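PDB 3DTY: oxidoreductase, Gfo/Idh/MocA family from Pseudomonas syringae pv. tomato, which probably catalyses an NAD(P)-dependent oxidation or reduction of a substrate not yet identified, as in other Gfo/Idh/MocA family members, and binds magnesium. Local coordinates for residues 89-94 with 110-115; 150-155 with 215-220; 222-227 with 249-254; 290-295 with 304-309. All coordinates share one frame; numbering follows the deposited sequence.

Interaction 1 of 4, residues 89-94 with 110-115; sequences VSIATP and LHVVCE
Ile91 places CG1 anti to its carbonyl carbon (chi1 -53°) and is extended at chi2, and Val112 places CG1 anti to its backbone N (chi1 -177°); together these torsions bring Ile91 CD1 to 3.7 Å from Val112 CG1, the two side chains crossing obliquely. The contact lies in the Rossmann fold of the nucleotide-binding domain, where strands 88-92 and 111-114, linked by helix 98-107, form a right-handed beta-alpha-beta crossover unit. The strand axes run 26° apart, and four backbone hydrogen bonds alternate in the parallel manner: Val89 N to His111 O, Val113 N to Val89 O, Ile91 N to Val113 O, and the slightly longer Glu115 N to Ile91 O at 3.2 Å. Val89, Ile91, Val112 and Cys114 share one face of the sheet; helix 98-107 covers it at Ile91 and Val112. Further back, Val89 CG1 meets Leu110 CD1 at 4.2 Å. The other face carries Ser90 and Val113 and is packed by helix 330-349. There the buried Ser90 hydroxyl is satisfied by hydrogen bonds with Tyr338 OH and Trp15 NE1, while its OG rests 3.5 Å from Val113 CB. A CA-H...O contact supplements the sheet bonding, with Ser90 CA 3.1 Å from Val113 O.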
loop_
_atom_site.group_PDB
_atom_site.type_symbol
_atom_site.label_atom_id
_atom_site.label_comp_id
_atom_site.label_asym_id
_atom_site.label_seq_id
_atom_site.Cartn_x
_atom_site.Cartn_y
_atom_site.Cartn_z
ATOM N N VAL A 89 32.742 26.070 1.566
ATOM C CA VAL A 89 31.602 26.875 1.989
ATOM C C VAL A 89 30.289 26.398 1.369
ATOM O O VAL A 89 30.242 26.008 0.200
ATOM C CB VAL A 89 31.811 28.374 1.631
ATOM C CG1 VAL A 89 31.976 28.540 0.126
ATOM C CG2 VAL A 89 30.640 29.197 2.120
ATOM N N SER A 90 29.232 26.411 2.173
ATOM C CA SER A 90 27.909 26.017 1.708
ATOM C C SER A 90 27.066 27.282 1.652
ATOM O O SER A 90 26.985 28.027 2.624
ATOM C CB SER A 90 27.287 24.998 2.662
ATOM O OG SER A 90 27.943 23.745 2.548
ATOM N N ILE A 91 26.454 27.513 0.499
ATOM C CA ILE A 91 25.638 28.694 0.256
ATOM C C ILE A 91 24.166 28.338 0.424
ATOM O O ILE A 91 23.641 27.501 -0.300
ATOM C CB ILE A 91 25.887 29.221 -1.190
ATOM C CG1 ILE A 91 27.388 29.434 -1.415
ATOM C CG2 ILE A 91 25.137 30.521 -1.425
ATOM C CD1 ILE A 91 27.765 29.661 -2.867
ATOM N N ALA A 92 23.503 28.974 1.382
ATOM C CA ALA A 92 22.097 28.690 1.624
ATOM C C ALA A 92 21.245 29.953 1.586
ATOM O O ALA A 92 20.171 30.010 2.173
ATOM C CB ALA A 92 21.930 27.974 2.960
ATOM N N THR A 93 21.732 30.964 0.884
ATOM C CA THR A 93 21.015 32.219 0.752
ATOM C C THR A 93 20.004 32.086 -0.391
ATOM O O THR A 93 19.970 31.069 -1.090
ATOM C CB THR A 93 22.000 33.364 0.442
ATOM O OG1 THR A 93 22.903 32.938 -0.585
ATOM C CG2 THR A 93 22.803 33.736 1.684
ATOM N N PRO A 94 19.150 33.103 -0.586
ATOM C CA PRO A 94 18.160 33.038 -1.666
ATOM C C PRO A 94 18.766 32.775 -3.055
ATOM O O PRO A 94 19.853 33.260 -3.379
ATOM C CB PRO A 94 17.441 34.386 -1.561
ATOM C CG PRO A 94 18.404 35.264 -0.781
ATOM C CD PRO A 94 18.965 34.315 0.225
ATOM N N LEU A 110 37.903 28.401 -2.866
ATOM C CA LEU A 110 37.103 27.595 -1.956
ATOM C C LEU A 110 36.237 26.558 -2.659
ATOM O O LEU A 110 35.646 26.846 -3.703
ATOM C CB LEU A 110 36.192 28.500 -1.128
ATOM C CG LEU A 110 36.842 29.598 -0.281
ATOM C CD1 LEU A 110 35.747 30.420 0.384
ATOM C CD2 LEU A 110 37.772 28.974 0.766
ATOM N N HIS A 111 36.179 25.349 -2.104
ATOM C CA HIS A 111 35.298 24.328 -2.668
ATOM C C HIS A 111 33.914 24.810 -2.260
ATOM O O HIS A 111 33.730 25.316 -1.151
ATOM C CB HIS A 111 35.521 22.944 -2.052
ATOM C CG HIS A 111 36.801 22.292 -2.458
ATOM N ND1 HIS A 111 37.888 22.202 -1.615
ATOM C CD2 HIS A 111 37.170 21.690 -3.613
ATOM C CE1 HIS A 111 38.873 21.572 -2.233
ATOM N NE2 HIS A 111 38.463 21.249 -3.447
ATOM N N VAL A 112 32.945 24.638 -3.147
ATOM C CA VAL A 112 31.585 25.082 -2.878
ATOM C C VAL A 112 30.526 23.987 -2.887
ATOM O O VAL A 112 30.613 23.007 -3.624
ATOM C CB VAL A 112 31.146 26.145 -3.918
ATOM C CG1 VAL A 112 29.749 26.667 -3.596
ATOM C CG2 VAL A 112 32.143 27.281 -3.945
ATOM N N VAL A 113 29.531 24.164 -2.031
ATOM C CA VAL A 113 28.383 23.273 -1.981
ATOM C C VAL A 113 27.263 24.297 -2.056
ATOM O O VAL A 113 27.066 25.071 -1.128
ATOM C CB VAL A 113 28.291 22.486 -0.673
ATOM C CG1 VAL A 113 26.956 21.760 -0.611
ATOM C CG2 VAL A 113 29.429 21.480 -0.596
ATOM N N CYS A 114 26.566 24.323 -3.185
ATOM C CA CYS A 114 25.506 25.292 -3.395
ATOM C C CYS A 114 24.121 24.680 -3.371
ATOM O O CYS A 114 23.876 23.632 -3.971
ATOM C CB CYS A 114 25.721 26.015 -4.729
ATOM S SG CYS A 114 24.654 27.469 -4.979
ATOM N N GLU A 115 23.219 25.337 -2.652
ATOM C CA GLU A 115 21.843 24.888 -2.566
ATOM C C GLU A 115 21.323 25.104 -3.978
ATOM O O GLU A 115 21.583 26.150 -4.575
ATOM C CB GLU A 115 21.067 25.763 -1.575
ATOM C CG GLU A 115 19.575 25.456 -1.459
ATOM C CD GLU A 115 19.295 24.063 -0.906
ATOM O OE1 GLU A 115 20.108 23.571 -0.101
ATOM O OE2 GLU A 115 18.252 23.468 -1.258
#

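Interaction 2 of 4, residues 150-155 with 215-220; sequences LIEQAR and SEVMLP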
loop_
_atom_site.group_PDB
_atom_site.type_symbol
_atom_site.label_atom_id
_atom_site.label_comp_id
_atom_site.label_asym_id
_atom_site.label_seq_id
_atom_site.Cartn_x
_atom_site.Cartn_y
_atom_site.Cartn_z
ATOM N N LEU A 150 18.972 3.126 -2.305
ATOM C CA LEU A 150 18.272 2.432 -3.373
ATOM C C LEU A 150 18.426 3.101 -4.743
ATOM O O LEU A 150 18.267 2.449 -5.781
ATOM C CB LEU A 150 16.809 2.233 -2.988
ATOM C CG LEU A 150 16.684 1.206 -1.840
ATOM C CD1 LEU A 150 15.244 1.066 -1.408
ATOM C CD2 LEU A 150 17.237 -0.157 -2.297
ATOM N N ILE A 151 18.759 4.391 -4.758
ATOM C CA ILE A 151 18.973 5.065 -6.028
ATOM C C ILE A 151 20.192 4.405 -6.688
ATOM O O ILE A 151 20.219 4.207 -7.904
ATOM C CB ILE A 151 19.258 6.584 -5.851
ATOM C CG1 ILE A 151 18.080 7.269 -5.146
ATOM C CG2 ILE A 151 19.505 7.230 -7.218
ATOM C CD1 ILE A 151 16.742 7.115 -5.870
ATOM N N GLU A 152 21.203 4.072 -5.881
ATOM C CA GLU A 152 22.408 3.414 -6.399
ATOM C C GLU A 152 22.067 2.000 -6.853
ATOM O O GLU A 152 22.620 1.503 -7.838
ATOM C CB GLU A 152 23.506 3.321 -5.335
ATOM C CG GLU A 152 24.252 4.607 -5.030
ATOM C CD GLU A 152 24.913 5.225 -6.251
ATOM O OE1 GLU A 152 25.317 4.473 -7.171
ATOM O OE2 GLU A 152 25.037 6.469 -6.279
ATOM N N GLN A 153 21.170 1.345 -6.121
ATOM C CA GLN A 153 20.767 -0.011 -6.469
ATOM C C GLN A 153 20.167 -0.012 -7.869
ATOM O O GLN A 153 20.499 -0.852 -8.696
ATOM C CB GLN A 153 19.749 -0.543 -5.462
ATOM C CG GLN A 153 19.246 -1.959 -5.770
ATOM C CD GLN A 153 20.362 -2.989 -5.830
ATOM O OE1 GLN A 153 21.444 -2.795 -5.265
ATOM N NE2 GLN A 153 20.096 -4.104 -6.495
ATOM N N ALA A 154 19.279 0.946 -8.120
ATOM C CA ALA A 154 18.631 1.082 -9.419
ATOM C C ALA A 154 19.679 1.307 -10.517
ATOM O O ALA A 154 19.604 0.712 -11.593
ATOM C CB ALA A 154 17.653 2.253 -9.382
ATOM N N ARG A 155 20.650 2.171 -10.240
ATOM C CA ARG A 155 21.707 2.454 -11.207
ATOM C C ARG A 155 22.421 1.159 -11.586
ATOM O O ARG A 155 22.623 0.875 -12.770
ATOM C CB ARG A 155 22.725 3.441 -10.625
ATOM C CG ARG A 155 23.918 3.754 -11.544
ATOM C CD ARG A 155 24.869 4.719 -10.846
ATOM N NE ARG A 155 26.145 4.874 -11.540
ATOM C CZ ARG A 155 26.530 5.970 -12.195
ATOM N NH1 ARG A 155 25.736 7.037 -12.259
ATOM N NH2 ARG A 155 27.720 5.998 -12.779
ATOM N N SER A 215 17.403 10.585 -12.417
ATOM C CA SER A 215 17.531 9.842 -13.671
ATOM C C SER A 215 18.976 9.883 -14.164
ATOM O O SER A 215 19.460 8.934 -14.771
ATOM C CB SER A 215 16.613 10.428 -14.745
ATOM O OG SER A 215 17.016 11.734 -15.117
ATOM N N GLU A 216 19.652 10.996 -13.900
ATOM C CA GLU A 216 21.045 11.179 -14.291
ATOM C C GLU A 216 21.916 10.140 -13.589
ATOM O O GLU A 216 22.862 9.598 -14.176
ATOM C CB GLU A 216 21.507 12.587 -13.906
ATOM C CG GLU A 216 23.010 12.799 -13.939
ATOM C CD GLU A 216 23.620 12.477 -15.290
ATOM O OE1 GLU A 216 23.070 12.941 -16.312
ATOM O OE2 GLU A 216 24.651 11.766 -15.325
ATOM N N VAL A 217 21.594 9.869 -12.327
ATOM C CA VAL A 217 22.335 8.887 -11.545
ATOM C C VAL A 217 22.062 7.468 -12.049
ATOM O O VAL A 217 22.982 6.665 -12.184
ATOM C CB VAL A 217 21.945 8.937 -10.042
ATOM C CG1 VAL A 217 22.592 7.766 -9.308
ATOM C CG2 VAL A 217 22.394 10.260 -9.419
HETATM N N MSE A 218 20.794 7.166 -12.317
HETATM C CA MSE A 218 20.406 5.829 -12.776
HETATM C C MSE A 218 20.763 5.550 -14.232
HETATM O O MSE A 218 21.014 4.406 -14.607
HETATM C CB MSE A 218 18.898 5.634 -12.630
HETATM C CG MSE A 218 18.335 5.922 -11.249
HETATM SE SE MSE A 218 16.450 5.509 -11.200
HETATM C CE MSE A 218 16.153 5.856 -9.314
ATOM N N LEU A 219 20.768 6.596 -15.048
ATOM C CA LEU A 219 21.028 6.448 -16.473
ATOM C C LEU A 219 22.028 7.497 -16.952
ATOM O O LEU A 219 21.678 8.387 -17.725
ATOM C CB LEU A 219 19.707 6.608 -17.230
ATOM C CG LEU A 219 18.603 5.610 -16.863
ATOM C CD1 LEU A 219 17.272 6.339 -16.703
ATOM C CD2 LEU A 219 18.509 4.525 -17.937
ATOM N N PRO A 220 23.291 7.393 -16.512
ATOM C CA PRO A 220 24.321 8.360 -16.909
ATOM C C PRO A 220 24.610 8.493 -18.401
ATOM O O PRO A 220 25.048 9.547 -18.853
ATOM C CB PRO A 220 25.547 7.905 -16.112
ATOM C CG PRO A 220 25.356 6.426 -16.011
ATOM C CD PRO A 220 23.871 6.309 -15.696
HETATM O O HOH W 1 23.060 2.638 -14.819
HETATM O O HOH W 2 25.919 10.193 -12.810
#
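The hydrogen bonds across this contact converge on Arg155 and the C-terminal end of helix 203-218. Arg155 NH1 donates to Val217 O over 2.8 Å, meeting a lone pair in the carbonyl plane, although the N-H...O angle of 141° is bent and the oxygen sits 25° out of the guanidinium plane. The reach follows from an extended chain, with CG anti to the backbone N (chi1 177°), that runs across Val217 so that its CD also lies close to the same oxygen. Since this carbonyl is at the end of a helix, the dipole there would probably help to hold the positive group. Pro220 CG gives one face of the guanidinium van der Waals cover, 3.8 Å from Arg155 NH1.

Two waters add bridges. One donates to both Arg155 O and Met218 O, each at 2.7 Å, where the two backbones come within 3.9 Å between Arg155 CA and Met218 CA. The other accepts from Arg155 NH1 and donates to Glu216 OE2, linking opposite charges that do not touch directly.

Apolar packing completes the contact. Deeper in, Ile151 CG2 meets Val217 CG1 at 3.8 Å, the side chains crossing at about a right angle. The extended selenomethionine Met218 sends its CE to Ile151 CD1 at 3.7 Å, and Ala154 CB touches the same methyl. Strand 272-278 packs on Met218, and strand 281-286 on Ile151 and Ala154. Such helix-to-helix packing against one face of a large mixed sheet is characteristic of the alpha/beta C-terminal domain of Gfo/Idh/MocA proteins.

Interaction 3 of 4, residues 222-227 with 249-254; sequences LKIKRL and MEYEGG
Leu222 lays CD2 over the centre of the Tyr251 ring, 3.4 Å from the centroid and 7° off the ring normal, a CH-pi contact. Ile224 CG1 approaches the same ring obliquely, and Ile224 CD1 reaches the selenium of Met249. Next to it, Leu227 CB presses on Met249 CG at 3.4 Å, a close fit for two carbons.

On the face bearing Arg226 and Glu250, the guanidinium grips the carboxylate side-on: NE to OE1 and NH2 to OE2, each 2.9 Å. The planes are 62° apart, and NE meets OE1 from above the carboxylate plane.

The backbone of the antiparallel hairpin 224-232/244-251 positions these groups. Glu252 N donates to Lys223 O over 2.7 Å, nearly straight at 173°, and Glu250 N to Arg226 O over 2.8 Å. Between them lies a classic beta bulge: Lys225 and Arg226 both face Glu250, whose O receives Lys225 N at 2.8 Å and, weakly, Arg226 N. Glu252 itself sits within a type II turn that runs from Tyr251 to Gly254.

Further out, strand 166-174 packs on Leu222 and Tyr251, and Trp387 forms a cation-pi contact with Arg226. Arg226 NH2 also makes a salt bridge to Asp384 of the second subunit. Two carboxylates thus share one guanidinium, which probably stabilises its positive charge and couples the hairpin to the subunit interface.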
loop_
_atom_site.group_PDB
_atom_site.type_symbol
_atom_site.label_atom_id
_atom_site.label_comp_id
_atom_site.label_asym_id
_atom_site.label_seq_id
_atom_site.Cartn_x
_atom_site.Cartn_y
_atom_site.Cartn_z
ATOM N N LEU A 222 22.332 8.225 -20.872
ATOM C CA LEU A 222 21.169 8.710 -21.607
ATOM C C LEU A 222 21.348 10.199 -21.919
ATOM O O LEU A 222 21.655 10.987 -21.023
ATOM C CB LEU A 222 19.908 8.490 -20.761
ATOM C CG LEU A 222 18.593 8.137 -21.452
ATOM C CD1 LEU A 222 18.737 6.809 -22.168
ATOM C CD2 LEU A 222 17.479 8.056 -20.417
ATOM N N LYS A 223 21.162 10.581 -23.183
ATOM C CA LYS A 223 21.302 11.984 -23.587
ATOM C C LYS A 223 20.010 12.544 -24.171
ATOM O O LYS A 223 19.409 11.947 -25.068
ATOM C CB LYS A 223 22.420 12.140 -24.627
ATOM C CG LYS A 223 23.825 11.811 -24.120
ATOM C CD LYS A 223 24.834 11.840 -25.274
ATOM C CE LYS A 223 26.257 11.538 -24.814
ATOM N NZ LYS A 223 26.830 12.651 -24.003
ATOM N N ILE A 224 19.581 13.694 -23.663
ATOM C CA ILE A 224 18.366 14.328 -24.154
ATOM C C ILE A 224 18.630 14.936 -25.529
ATOM O O ILE A 224 19.592 15.685 -25.702
ATOM C CB ILE A 224 17.896 15.465 -23.224
ATOM C CG1 ILE A 224 17.570 14.916 -21.831
ATOM C CG2 ILE A 224 16.668 16.145 -23.822
ATOM C CD1 ILE A 224 17.254 15.992 -20.812
ATOM N N LYS A 225 17.777 14.620 -26.501
ATOM C CA LYS A 225 17.936 15.167 -27.850
ATOM C C LYS A 225 17.130 16.459 -27.978
ATOM O O LYS A 225 17.639 17.484 -28.426
ATOM C CB LYS A 225 17.455 14.163 -28.901
ATOM C CG LYS A 225 17.742 14.588 -30.337
ATOM C CD LYS A 225 19.252 14.746 -30.592
ATOM C CE LYS A 225 19.552 15.199 -32.031
ATOM N NZ LYS A 225 21.016 15.307 -32.320
ATOM N N ARG A 226 15.864 16.397 -27.582
ATOM C CA ARG A 226 14.989 17.563 -27.635
ATOM C C ARG A 226 13.827 17.367 -26.677
ATOM O O ARG A 226 13.501 16.236 -26.306
ATOM C CB ARG A 226 14.452 17.767 -29.047
ATOM C CG ARG A 226 13.603 16.617 -29.534
ATOM C CD ARG A 226 13.031 16.900 -30.904
ATOM N NE ARG A 226 12.123 15.836 -31.315
ATOM C CZ ARG A 226 11.164 15.986 -32.223
ATOM N NH1 ARG A 226 10.991 17.161 -32.815
ATOM N NH2 ARG A 226 10.382 14.960 -32.531
ATOM N N LEU A 227 13.204 18.470 -26.283
ATOM C CA LEU A 227 12.085 18.408 -25.360
ATOM C C LEU A 227 11.072 19.519 -25.596
ATOM O O LEU A 227 11.354 20.514 -26.269
ATOM C CB LEU A 227 12.599 18.508 -23.916
ATOM C CG LEU A 227 13.304 19.805 -23.488
ATOM C CD1 LEU A 227 12.286 20.918 -23.304
ATOM C CD2 LEU A 227 14.048 19.580 -22.180
HETATM N N MSE A 249 10.191 14.652 -23.236
HETATM C CA MSE A 249 11.524 14.603 -23.808
HETATM C C MSE A 249 11.793 13.401 -24.685
HETATM O O MSE A 249 11.268 12.310 -24.455
HETATM C CB MSE A 249 12.566 14.597 -22.695
HETATM C CG MSE A 249 12.548 15.833 -21.829
HETATM SE SE MSE A 249 13.649 15.551 -20.270
HETATM C CE MSE A 249 12.400 14.508 -19.278
ATOM N N GLU A 250 12.639 13.618 -25.682
ATOM C CA GLU A 250 13.054 12.565 -26.584
ATOM C C GLU A 250 14.541 12.362 -26.323
ATOM O O GLU A 250 15.340 13.281 -26.472
ATOM C CB GLU A 250 12.829 12.978 -28.041
ATOM C CG GLU A 250 11.648 12.294 -28.712
ATOM C CD GLU A 250 11.453 12.745 -30.155
ATOM O OE1 GLU A 250 12.464 12.965 -30.858
ATOM O OE2 GLU A 250 10.290 12.869 -30.585
ATOM N N TYR A 251 14.902 11.158 -25.907
ATOM C CA TYR A 251 16.290 10.827 -25.635
ATOM C C TYR A 251 16.940 10.336 -26.921
ATOM O O TYR A 251 16.269 9.741 -27.770
ATOM C CB TYR A 251 16.367 9.718 -24.587
ATOM C CG TYR A 251 15.931 10.126 -23.195
ATOM C CD1 TYR A 251 16.712 10.987 -22.426
ATOM C CD2 TYR A 251 14.755 9.626 -22.637
ATOM C CE1 TYR A 251 16.334 11.339 -21.127
ATOM C CE2 TYR A 251 14.365 9.972 -21.341
ATOM C CZ TYR A 251 15.160 10.825 -20.594
ATOM O OH TYR A 251 14.788 11.158 -19.316
ATOM N N GLU A 252 18.238 10.584 -27.076
ATOM C CA GLU A 252 18.932 10.106 -28.265
ATOM C C GLU A 252 18.905 8.585 -28.150
ATOM O O GLU A 252 19.284 8.024 -27.119
ATOM C CB GLU A 252 20.370 10.644 -28.306
ATOM C CG GLU A 252 20.537 11.845 -29.245
ATOM C CD GLU A 252 21.769 12.697 -28.938
ATOM O OE1 GLU A 252 22.866 12.127 -28.724
ATOM O OE2 GLU A 252 21.638 13.944 -28.922
ATOM N N GLY A 253 18.410 7.919 -29.184
ATOM C CA GLY A 253 18.336 6.471 -29.130
ATOM C C GLY A 253 16.898 5.989 -29.167
ATOM O O GLY A 253 16.645 4.802 -29.329
ATOM N N GLY A 254 15.953 6.907 -28.994
ATOM C CA GLY A 254 14.553 6.533 -29.053
ATOM C C GLY A 254 13.751 6.557 -27.769
ATOM O O GLY A 254 12.536 6.719 -27.815
HETATM O O HOH W 3 20.595 8.563 -25.132
#

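Interaction 4 of 4, residues 290-295 with 304-309; sequences PNQLSF and ILERGM
Leu305 N donates to Leu293 O over 2.8 Å, and Leu293 N returns a bond to Leu305 O over 2.9 Å, the paired bonds of an antiparallel beta hairpin made by strands 292-297 and 302-306. The strand directions lie 150° apart. A further backbone bond, Arg307 N to Asn291 O, extends the pairing into the loop just where a type II turn runs from Glu306 to Met309; Gly308 occupies that turn with positive phi.

Leu293 and Leu305 share the face packed by helix 149-159, where Leu305 CD1 touches Phe295 CB at 3.6 Å. The opposite face carries Gln292, Ser294, Ile304 and Glu306. Here Ile304 spreads its branches, CG2 meeting Gln292 CG and CD1 lying beside Ser294. Arg307 runs alongside Asn291, their planar groups 76° apart, while its guanidinium takes up a salt bridge to Asp320 and bonds to the carbonyls of Gly323 and His326.

The pairing does not stop at the chain's outermost strand: Ile304 pairs antiparallel with a strand of the fourth subunit, so the sheet continues across the tetramer interface, and Met269 of the third subunit packs on Glu306. Gln292, its chain bent at chi2, lies side by side with Glu306, and its NE2 donates over 3.0 Å to Glu306 OE1, coming from above the carboxylate plane, 39° out of it.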
loop_
_atom_site.group_PDB
_atom_site.type_symbol
_atom_site.label_atom_id
_atom_site.label_comp_id
_atom_site.label_asym_id
_atom_site.label_seq_id
_atom_site.Cartn_x
_atom_site.Cartn_y
_atom_site.Cartn_z
ATOM N N PRO A 290 11.422 6.023 0.729
ATOM C CA PRO A 290 12.809 5.903 0.272
ATOM C C PRO A 290 13.523 4.576 0.476
ATOM O O PRO A 290 14.491 4.295 -0.216
ATOM C CB PRO A 290 13.502 7.034 1.017
ATOM C CG PRO A 290 12.822 6.949 2.369
ATOM C CD PRO A 290 11.360 6.835 1.959
ATOM N N ASN A 291 13.042 3.766 1.412
ATOM C CA ASN A 291 13.682 2.494 1.731
ATOM C C ASN A 291 13.198 1.285 0.925
ATOM O O ASN A 291 13.656 0.160 1.136
ATOM C CB ASN A 291 13.546 2.238 3.231
ATOM C CG ASN A 291 14.124 3.381 4.063
ATOM O OD1 ASN A 291 13.482 3.888 4.993
ATOM N ND2 ASN A 291 15.340 3.794 3.726
ATOM N N GLN A 292 12.273 1.517 0.003
ATOM C CA GLN A 292 11.796 0.441 -0.848
ATOM C C GLN A 292 11.991 0.846 -2.297
ATOM O O GLN A 292 12.015 2.027 -2.632
ATOM C CB GLN A 292 10.319 0.112 -0.604
ATOM C CG GLN A 292 10.027 -0.598 0.717
ATOM C CD GLN A 292 9.983 0.359 1.892
ATOM O OE1 GLN A 292 9.206 1.319 1.899
ATOM N NE2 GLN A 292 10.816 0.103 2.891
ATOM N N LEU A 293 12.146 -0.160 -3.140
ATOM C CA LEU A 293 12.343 0.028 -4.563
ATOM C C LEU A 293 11.538 -1.068 -5.249
ATOM O O LEU A 293 11.761 -2.251 -4.989
ATOM C CB LEU A 293 13.828 -0.124 -4.897
ATOM C CG LEU A 293 14.229 -0.104 -6.371
ATOM C CD1 LEU A 293 13.998 1.285 -6.951
ATOM C CD2 LEU A 293 15.689 -0.513 -6.497
ATOM N N SER A 294 10.592 -0.683 -6.100
ATOM C CA SER A 294 9.784 -1.672 -6.813
ATOM C C SER A 294 10.517 -2.171 -8.059
ATOM O O SER A 294 11.083 -1.380 -8.811
ATOM C CB SER A 294 8.437 -1.076 -7.227
ATOM O OG SER A 294 7.689 -2.015 -7.991
ATOM N N PHE A 295 10.512 -3.486 -8.265
ATOM C CA PHE A 295 11.171 -4.104 -9.416
ATOM C C PHE A 295 10.133 -5.009 -10.070
ATOM O O PHE A 295 9.742 -6.029 -9.505
ATOM C CB PHE A 295 12.389 -4.902 -8.946
ATOM C CG PHE A 295 13.146 -5.588 -10.052
ATOM C CD1 PHE A 295 13.482 -4.900 -11.220
ATOM C CD2 PHE A 295 13.553 -6.916 -9.912
ATOM C CE1 PHE A 295 14.211 -5.522 -12.234
ATOM C CE2 PHE A 295 14.285 -7.552 -10.921
ATOM C CZ PHE A 295 14.616 -6.853 -12.085
ATOM N N ILE A 304 9.764 -6.230 -4.374
ATOM C CA ILE A 304 10.043 -5.050 -3.575
ATOM C C ILE A 304 11.399 -5.235 -2.915
ATOM O O ILE A 304 11.563 -6.116 -2.064
ATOM C CB ILE A 304 8.994 -4.842 -2.456
ATOM C CG1 ILE A 304 7.609 -4.599 -3.069
ATOM C CG2 ILE A 304 9.405 -3.670 -1.573
ATOM C CD1 ILE A 304 7.534 -3.370 -3.953
ATOM N N LEU A 305 12.370 -4.419 -3.317
ATOM C CA LEU A 305 13.702 -4.473 -2.728
ATOM C C LEU A 305 13.741 -3.519 -1.544
ATOM O O LEU A 305 13.171 -2.428 -1.588
ATOM C CB LEU A 305 14.779 -4.081 -3.747
ATOM C CG LEU A 305 15.085 -5.121 -4.832
ATOM C CD1 LEU A 305 13.858 -5.349 -5.690
ATOM C CD2 LEU A 305 16.249 -4.650 -5.690
ATOM N N GLU A 306 14.439 -3.938 -0.495
ATOM C CA GLU A 306 14.549 -3.168 0.731
ATOM C C GLU A 306 15.973 -2.703 1.009
ATOM O O GLU A 306 16.927 -3.448 0.811
ATOM C CB GLU A 306 14.068 -4.022 1.915
ATOM C CG GLU A 306 12.553 -4.225 2.004
ATOM C CD GLU A 306 11.862 -3.133 2.806
ATOM O OE1 GLU A 306 12.566 -2.279 3.399
ATOM O OE2 GLU A 306 10.615 -3.135 2.857
ATOM N N ARG A 307 16.103 -1.466 1.473
ATOM C CA ARG A 307 17.406 -0.914 1.815
ATOM C C ARG A 307 18.096 -1.848 2.808
ATOM O O ARG A 307 17.442 -2.447 3.666
ATOM C CB ARG A 307 17.249 0.459 2.482
ATOM C CG ARG A 307 18.573 1.089 2.948
ATOM C CD ARG A 307 18.323 2.229 3.942
ATOM N NE ARG A 307 17.826 1.737 5.230
ATOM C CZ ARG A 307 18.586 1.145 6.151
ATOM N NH1 ARG A 307 19.888 0.972 5.938
ATOM N NH2 ARG A 307 18.047 0.717 7.290
ATOM N N GLY A 308 19.413 -1.968 2.684
ATOM C CA GLY A 308 20.179 -2.791 3.598
ATOM C C GLY A 308 20.117 -4.304 3.501
ATOM O O GLY A 308 20.600 -4.983 4.402
HETATM N N MSE A 309 19.546 -4.853 2.435
HETATM C CA MSE A 309 19.493 -6.304 2.323
HETATM C C MSE A 309 20.680 -6.851 1.532
HETATM O O MSE A 309 21.176 -6.203 0.607
HETATM C CB MSE A 309 18.179 -6.734 1.685
HETATM C CG MSE A 309 16.981 -6.542 2.612
HETATM SE SE MSE A 309 17.162 -7.609 4.238
HETATM C CE MSE A 309 16.696 -9.340 3.507
#

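Along the chain the four contacts follow in series. Interaction 1 belongs to the five-stranded parallel sheet of the Rossmann domain and lies across the chain's centre from the others, with centres about 25 to 32 Å away. Interactions 3 and 4 are hairpins near the two ends of the nine-stranded mixed sheet, their centres about 28 Å apart. Interaction 2 lies on helices packed against that sheet: its centre is about 17 Å from interaction 3, which helix 203-218 leads into, and about 13 Å from interaction 4, which it touches through Leu150, packed against the backbone of Asn291 and Gln292. Both hairpins also reach neighbouring subunits, so the C-terminal sheet contributes to tetramer assembly.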